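Local coordinates for protein GDSL-like Lipase (Parabacteroides distasonis, PDB 3P94) that probably hydrolyses ester bonds of lipid-like substrates, possibly lysophospholipids, as a serine hydrolase of the GDSL-like lipase family that uses a catalytic triad, at residues A[41-44]-A[45-48]; A[56-59]-A[60-63]; A[177-180]-A[181-184]. All coordinates share one frame; numbering follows the deposited sequence.

From the N terminus the three contacts follow in series, none nesting with or crossing another, and each is a local turn of the chain rather than a long-range tie. Interaction 1 forms the short helix 43-47, just before edge strand 49-53 of the parallel sheet. Interaction 2 closes the turn that leads from the loop after that strand into helix 59-71. Interaction 3, far along the chain, shapes the loop before helix 185-202, which also meets the helix of interaction 1 through Glu192 and Arg46. Nearest atoms of interactions 2 and 3 are about 7 Å apart, those of 1 and 3 about 11 Å, those of 1 and 2 about 13 Å.

Interaction 1: residues A[41-44]-A[45-48]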
loop_
_atom_site.group_PDB
_atom_site.type_symbol
_atom_site.label_atom_id
_atom_site.label_comp_id
_atom_site.label_asym_id
_atom_site.label_seq_id
_atom_site.Cartn_x
_atom_site.Cartn_y
_atom_site.Cartn_z
ATOM N N SER A 41 -15.144 -1.061 -9.185
ATOM C CA SER A 41 -15.545 0.344 -9.015
ATOM C C SER A 41 -16.320 0.670 -7.725
ATOM O O SER A 41 -16.277 1.821 -7.304
ATOM C CB SER A 41 -16.344 0.828 -10.218
ATOM O OG SER A 41 -17.596 0.173 -10.323
ATOM N N THR A 42 -16.979 -0.318 -7.080
ATOM C CA THR A 42 -17.738 -0.027 -5.860
ATOM C C THR A 42 -17.066 -0.558 -4.565
ATOM O O THR A 42 -17.657 -0.379 -3.502
ATOM C CB THR A 42 -19.179 -0.547 -5.957
ATOM O OG1 THR A 42 -19.178 -1.973 -6.015
ATOM C CG2 THR A 42 -19.950 0.051 -7.127
ATOM N N PHE A 43 -15.847 -1.161 -4.638
ATOM C CA PHE A 43 -15.156 -1.719 -3.456
ATOM C C PHE A 43 -15.014 -0.704 -2.312
ATOM O O PHE A 43 -15.302 -1.028 -1.156
ATOM C CB PHE A 43 -13.766 -2.307 -3.794
ATOM C CG PHE A 43 -12.953 -2.662 -2.569
ATOM C CD1 PHE A 43 -13.382 -3.651 -1.690
ATOM C CD2 PHE A 43 -11.791 -1.961 -2.257
ATOM C CE1 PHE A 43 -12.649 -3.949 -0.536
ATOM C CE2 PHE A 43 -11.063 -2.255 -1.099
ATOM C CZ PHE A 43 -11.496 -3.245 -0.248
ATOM N N PHE A 44 -14.511 0.484 -2.624
ATOM C CA PHE A 44 -14.286 1.487 -1.590
ATOM C C PHE A 44 -15.608 2.090 -1.114
ATOM O O PHE A 44 -15.819 2.179 0.086
ATOM C CB PHE A 44 -13.320 2.573 -2.082
ATOM C CG PHE A 44 -11.973 2.016 -2.475
ATOM C CD1 PHE A 44 -11.018 1.713 -1.510
ATOM C CD2 PHE A 44 -11.672 1.754 -3.812
ATOM C CE1 PHE A 44 -9.771 1.189 -1.873
ATOM C CE2 PHE A 44 -10.429 1.204 -4.170
ATOM C CZ PHE A 44 -9.489 0.930 -3.196
ATOM N N ILE A 45 -16.496 2.475 -2.047
ATOM C CA ILE A 45 -17.774 3.120 -1.740
ATOM C C ILE A 45 -18.688 2.214 -0.881
ATOM O O ILE A 45 -19.254 2.715 0.083
ATOM C CB ILE A 45 -18.463 3.591 -3.063
ATOM C CG1 ILE A 45 -17.830 4.889 -3.617
ATOM C CG2 ILE A 45 -19.955 3.696 -2.948
ATOM C CD1 ILE A 45 -17.783 4.946 -5.216
ATOM N N ARG A 46 -18.829 0.908 -1.205
ATOM C CA ARG A 46 -19.731 0.013 -0.444
ATOM C C ARG A 46 -19.246 -0.263 0.988
ATOM O O ARG A 46 -20.043 -0.628 1.849
ATOM C CB ARG A 46 -19.990 -1.309 -1.183
ATOM C CG ARG A 46 -18.796 -2.272 -1.298
ATOM C CD ARG A 46 -19.133 -3.385 -2.275
ATOM N NE ARG A 46 -18.057 -4.370 -2.385
ATOM C CZ ARG A 46 -17.364 -4.602 -3.492
ATOM N NH1 ARG A 46 -17.626 -3.922 -4.604
ATOM N NH2 ARG A 46 -16.404 -5.516 -3.499
ATOM N N ASN A 47 -17.954 -0.044 1.253
ATOM C CA ASN A 47 -17.388 -0.260 2.577
ATOM C C ASN A 47 -17.072 1.050 3.307
ATOM O O ASN A 47 -16.596 1.011 4.447
ATOM C CB ASN A 47 -16.128 -1.080 2.431
ATOM C CG ASN A 47 -16.375 -2.511 2.081
ATOM O OD1 ASN A 47 -16.931 -3.270 2.873
ATOM N ND2 ASN A 47 -15.938 -2.917 0.898
ATOM N N ASN A 48 -17.332 2.202 2.659
ATOM C CA ASN A 48 -17.031 3.541 3.162
ATOM C C ASN A 48 -15.514 3.663 3.396
ATOM O O ASN A 48 -15.064 4.080 4.458
ATOM C CB ASN A 48 -17.863 3.905 4.420
ATOM C CG ASN A 48 -17.742 5.351 4.870
ATOM O OD1 ASN A 48 -17.482 6.269 4.074
ATOM N ND2 ASN A 48 -17.908 5.578 6.171
HETATM O O HOH W 1 -15.388 2.458 -4.778
#
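Arg46 carries its CG between its own backbone N and carbonyl carbon (chi1 69°), and from there an extended chain to NE runs back past the preceding turn to Thr42 and Phe43. Thr42 turns its hydroxyl into the equivalent position on its own backbone (chi1 66°), where Arg46 NH1 donates to Thr42 OG1 over 2.9 Å. The hydroxyl lies in the guanidinium plane, although the bond itself is bent. One face of the guanidinium rests over Phe43, with Arg46 CZ 3.6 Å from Phe43 CA, while NH2 meets the edge of the Phe43 ring; the two planes stand 76° apart, so this is no face-on cation-pi stack. NH2 also forms salt bridges to Asp40 and to Glu192 of helix 185-202, a spread of partners that a long side chain with several N-H groups is suited to serve.

Helix 43-47 is a single short turn packed beside edge strand 49-53 of the flavodoxin-like parallel sheet. Its alpha-helical bond, from Arg46 N to Thr42 O, measures 2.9 Å and is nearly straight. One step earlier, the corresponding link is made through water 1, which donates to Ser41 O and accepts from Ile45 N at 2.9 Å. Asn47 adds a side-chain bond: ND2 donates to Phe43 O over 2.9 Å, in the carbonyl plane, and asparagine suits the place because its short amide can reach back to a carbonyl one turn earlier. Its own N reaches Phe44 O at 3.3 Å from above the carbonyl plane. Asn48 then leaves the helix with positive phi in a Schellman motif, a conformation that asparagine tolerates better than most residues. On the inward side the aromatic rings bury themselves: Phe43 stacks on Trp36, and Phe44 meets Phe27 and Trp36 edge-to-face.

Interaction 2: residues A[56-59]-A[60-63]; sequences GQTT and SEML
Glu61 folds its carboxylate back onto Thr58 through a bend at chi2 (99°), so that OE1 accepts two bonds from one residue. Thr58 N donates to Glu61 OE1 over 2.8 Å and Thr58 OG1 over 2.7 Å, reaching the oxygen from opposite faces of the carboxylate plane. Thr58 is the N-cap of helix 59-71, and its OG1 in turn accepts from Ser60 N at 3.3 Å; together Thr58 and Glu61 form a capping box. Packing is close beneath it: the Gln57 amide lies against Glu61 CB, 3.5 Å from NE2, its polar ends anchored to Arg65 and Ala7, while the CE methyl of selenomethionine Met62 sits 3.4 Å from Gln57 O. The other carboxylate oxygen meets a bound water rather than protein in this contact: water 2 donates to OE2 and to O of Gly56, a partly exposed glycine suited to its positive phi. With an alanine at Glu61, Thr58 N and OG1 would probably lose their shared acceptor, leaving the Thr58 hydroxyl freer to turn and the capping box undone. A carboxylate gripped by two donors and a water at a helix N-terminus is likely to be stabilised in its charged form.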
loop_
_atom_site.group_PDB
_atom_site.type_symbol
_atom_site.label_atom_id
_atom_site.label_comp_id
_atom_site.label_asym_id
_atom_site.label_seq_id
_atom_site.Cartn_x
_atom_site.Cartn_y
_atom_site.Cartn_z
ATOM N N GLY A 56 2.759 4.238 -9.486
ATOM C CA GLY A 56 4.199 4.468 -9.527
ATOM C C GLY A 56 4.877 5.042 -8.298
ATOM O O GLY A 56 6.105 5.173 -8.291
ATOM N N GLN A 57 4.108 5.377 -7.254
ATOM C CA GLN A 57 4.674 5.999 -6.060
ATOM C C GLN A 57 5.476 5.032 -5.193
ATOM O O GLN A 57 5.148 3.847 -5.094
ATOM C CB GLN A 57 3.583 6.654 -5.211
ATOM C CG GLN A 57 3.051 7.936 -5.842
ATOM C CD GLN A 57 2.666 8.987 -4.830
ATOM O OE1 GLN A 57 2.317 8.689 -3.684
ATOM N NE2 GLN A 57 2.753 10.255 -5.228
ATOM N N THR A 58 6.522 5.565 -4.565
ATOM C CA THR A 58 7.360 4.833 -3.623
ATOM C C THR A 58 6.967 5.299 -2.215
ATOM O O THR A 58 6.160 6.229 -2.075
ATOM C CB THR A 58 8.862 5.023 -3.908
ATOM O OG1 THR A 58 9.312 6.290 -3.414
ATOM C CG2 THR A 58 9.240 4.809 -5.369
ATOM N N THR A 59 7.566 4.691 -1.180
ATOM C CA THR A 59 7.288 5.068 0.221
ATOM C C THR A 59 7.705 6.529 0.495
ATOM O O THR A 59 7.147 7.138 1.404
ATOM C CB THR A 59 7.979 4.108 1.183
ATOM O OG1 THR A 59 9.383 4.155 0.965
ATOM C CG2 THR A 59 7.446 2.666 1.081
ATOM N N SER A 60 8.673 7.087 -0.295
ATOM C CA SER A 60 9.137 8.468 -0.119
ATOM C C SER A 60 8.020 9.479 -0.449
ATOM O O SER A 60 7.741 10.339 0.384
ATOM C CB SER A 60 10.386 8.739 -0.948
ATOM O OG SER A 60 11.498 8.070 -0.380
ATOM N N GLU A 61 7.355 9.358 -1.624
ATOM C CA GLU A 61 6.253 10.269 -1.993
ATOM C C GLU A 61 5.105 10.103 -1.025
ATOM O O GLU A 61 4.467 11.075 -0.630
ATOM C CB GLU A 61 5.749 10.041 -3.427
ATOM C CG GLU A 61 6.774 10.377 -4.501
ATOM C CD GLU A 61 7.520 9.174 -5.054
ATOM O OE1 GLU A 61 7.602 8.134 -4.357
ATOM O OE2 GLU A 61 7.989 9.262 -6.209
HETATM N N MSE A 62 4.869 8.862 -0.617
HETATM C CA MSE A 62 3.795 8.537 0.297
HETATM C C MSE A 62 3.992 9.178 1.666
HETATM O O MSE A 62 3.026 9.731 2.212
HETATM C CB MSE A 62 3.664 7.022 0.403
HETATM C CG MSE A 62 2.984 6.427 -0.791
HETATM SE SE MSE A 62 2.719 4.559 -0.436
HETATM C CE MSE A 62 3.373 3.914 -2.193
ATOM N N LEU A 63 5.223 9.148 2.210
ATOM C CA LEU A 63 5.519 9.780 3.504
ATOM C C LEU A 63 5.255 11.306 3.423
ATOM O O LEU A 63 4.703 11.885 4.361
ATOM C CB LEU A 63 6.977 9.494 3.940
ATOM C CG LEU A 63 7.477 10.192 5.224
ATOM C CD1 LEU A 63 6.600 9.845 6.444
ATOM C CD2 LEU A 63 8.924 9.844 5.511
HETATM O O HOH W 2 8.174 7.068 -7.899
#

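Interaction 3: residues A[177-180]-A[181-184]; sequences SKDG and VHPT
The His182 imidazole meets the Asp179 carboxylate at its edge and carries Val181 CG1 over one face, 3.5 Å above the ring plane and displaced toward the rim. The carboxylate is turned 39° from the ring, yet its OD2 lies near the ring plane, and His182 ND1 donates to the syn lone pair of Asp179 OD2 in a nearly straight bond of 2.7 Å. A carboxylate suits this place because its second oxygen can hold the backbone as well: OD1 accepts from His182 N at 2.7 Å on its syn lone pair, and from Val181 N at 3.1 Å, well above the carboxylate plane. Asp179 reaches these donors by setting CG between its backbone N and carbonyl carbon (chi1 63°). With both oxygens engaged, the carboxylate is restrained from turning and the imidazole is steered by the same group that shapes its backbone.

Asp179 and His182 supply the DxxH signature of SGNH hydrolases. Through its other nitrogen, NE2, the ring is hydrogen-bonded to Ser31 OG, consistent with Ser31, His182 and Asp179 being the catalytic triad. Between acid and histidine, Gly180 takes a positive phi (78°) that glycine adopts easily, as the chain turns from one to the other, and Val181 packs its branched side chain on Phe128 and Trp130.

Behind the histidine, His182 O is gripped twice. Ser177 OG donates to it over 2.6 Å from above the carbonyl plane, a short reach that a small hydroxyl side chain can make inside the turn. Water 3 also donates to His182 O at 2.7 Å and accepts from Lys178 N. Thr184, N-cap of helix 185-202, lays its CG2 methyl 3.8 Å from Ser177 CA, while its hydroxyl is bonded to Asn175 O.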
loop_
_atom_site.group_PDB
_atom_site.type_symbol
_atom_site.label_atom_id
_atom_site.label_comp_id
_atom_site.label_asym_id
_atom_site.label_seq_id
_atom_site.Cartn_x
_atom_site.Cartn_y
_atom_site.Cartn_z
ATOM N N SER A 177 -2.458 -12.198 -11.894
ATOM C CA SER A 177 -1.783 -10.996 -12.389
ATOM C C SER A 177 -1.404 -11.105 -13.855
ATOM O O SER A 177 -0.907 -12.145 -14.280
ATOM C CB SER A 177 -0.519 -10.750 -11.565
ATOM O OG SER A 177 0.141 -9.540 -11.895
ATOM N N LYS A 178 -1.602 -10.018 -14.626
ATOM C CA LYS A 178 -1.226 -10.004 -16.046
ATOM C C LYS A 178 0.277 -9.731 -16.233
ATOM O O LYS A 178 0.879 -10.312 -17.139
ATOM C CB LYS A 178 -2.048 -8.985 -16.840
ATOM C CG LYS A 178 -3.419 -9.511 -17.267
ATOM C CD LYS A 178 -3.884 -8.905 -18.593
ATOM C CE LYS A 178 -3.318 -9.625 -19.800
ATOM N NZ LYS A 178 -2.733 -8.670 -20.773
ATOM N N ASP A 179 0.886 -8.875 -15.376
ATOM C CA ASP A 179 2.307 -8.553 -15.485
ATOM C C ASP A 179 3.157 -9.242 -14.389
ATOM O O ASP A 179 4.372 -9.003 -14.317
ATOM C CB ASP A 179 2.525 -7.016 -15.444
ATOM C CG ASP A 179 2.114 -6.326 -14.150
ATOM O OD1 ASP A 179 1.414 -6.964 -13.324
ATOM O OD2 ASP A 179 2.463 -5.144 -13.975
ATOM N N GLY A 180 2.510 -10.043 -13.538
ATOM C CA GLY A 180 3.164 -10.721 -12.420
ATOM C C GLY A 180 3.439 -9.826 -11.216
ATOM O O GLY A 180 4.153 -10.237 -10.302
ATOM N N VAL A 181 2.885 -8.587 -11.198
ATOM C CA VAL A 181 3.068 -7.603 -10.115
ATOM C C VAL A 181 1.695 -7.009 -9.687
ATOM O O VAL A 181 1.398 -6.926 -8.485
ATOM C CB VAL A 181 4.062 -6.451 -10.501
ATOM C CG1 VAL A 181 4.298 -5.490 -9.328
ATOM C CG2 VAL A 181 5.397 -6.993 -11.000
ATOM N N HIS A 182 0.896 -6.563 -10.673
ATOM C CA HIS A 182 -0.401 -5.927 -10.444
ATOM C C HIS A 182 -1.523 -6.926 -10.637
ATOM O O HIS A 182 -1.582 -7.656 -11.635
ATOM C CB HIS A 182 -0.555 -4.700 -11.327
ATOM C CG HIS A 182 0.557 -3.745 -11.068
ATOM N ND1 HIS A 182 1.745 -3.837 -11.759
ATOM C CD2 HIS A 182 0.691 -2.831 -10.085
ATOM C CE1 HIS A 182 2.553 -2.955 -11.198
ATOM N NE2 HIS A 182 1.950 -2.308 -10.203
ATOM N N PRO A 183 -2.389 -7.025 -9.627
ATOM C CA PRO A 183 -3.434 -8.054 -9.669
ATOM C C PRO A 183 -4.527 -7.819 -10.694
ATOM O O PRO A 183 -4.811 -6.697 -11.101
ATOM C CB PRO A 183 -4.042 -8.032 -8.253
ATOM C CG PRO A 183 -3.262 -7.053 -7.472
ATOM C CD PRO A 183 -2.434 -6.236 -8.378
ATOM N N THR A 184 -5.152 -8.914 -11.086
ATOM C CA THR A 184 -6.360 -8.952 -11.899
ATOM C C THR A 184 -7.513 -8.854 -10.897
ATOM O O THR A 184 -7.252 -8.790 -9.694
ATOM C CB THR A 184 -6.385 -10.272 -12.690
ATOM O OG1 THR A 184 -6.219 -11.331 -11.736
ATOM C CG2 THR A 184 -5.309 -10.324 -13.776
HETATM O O HOH W 3 -2.762 -7.200 -14.070
#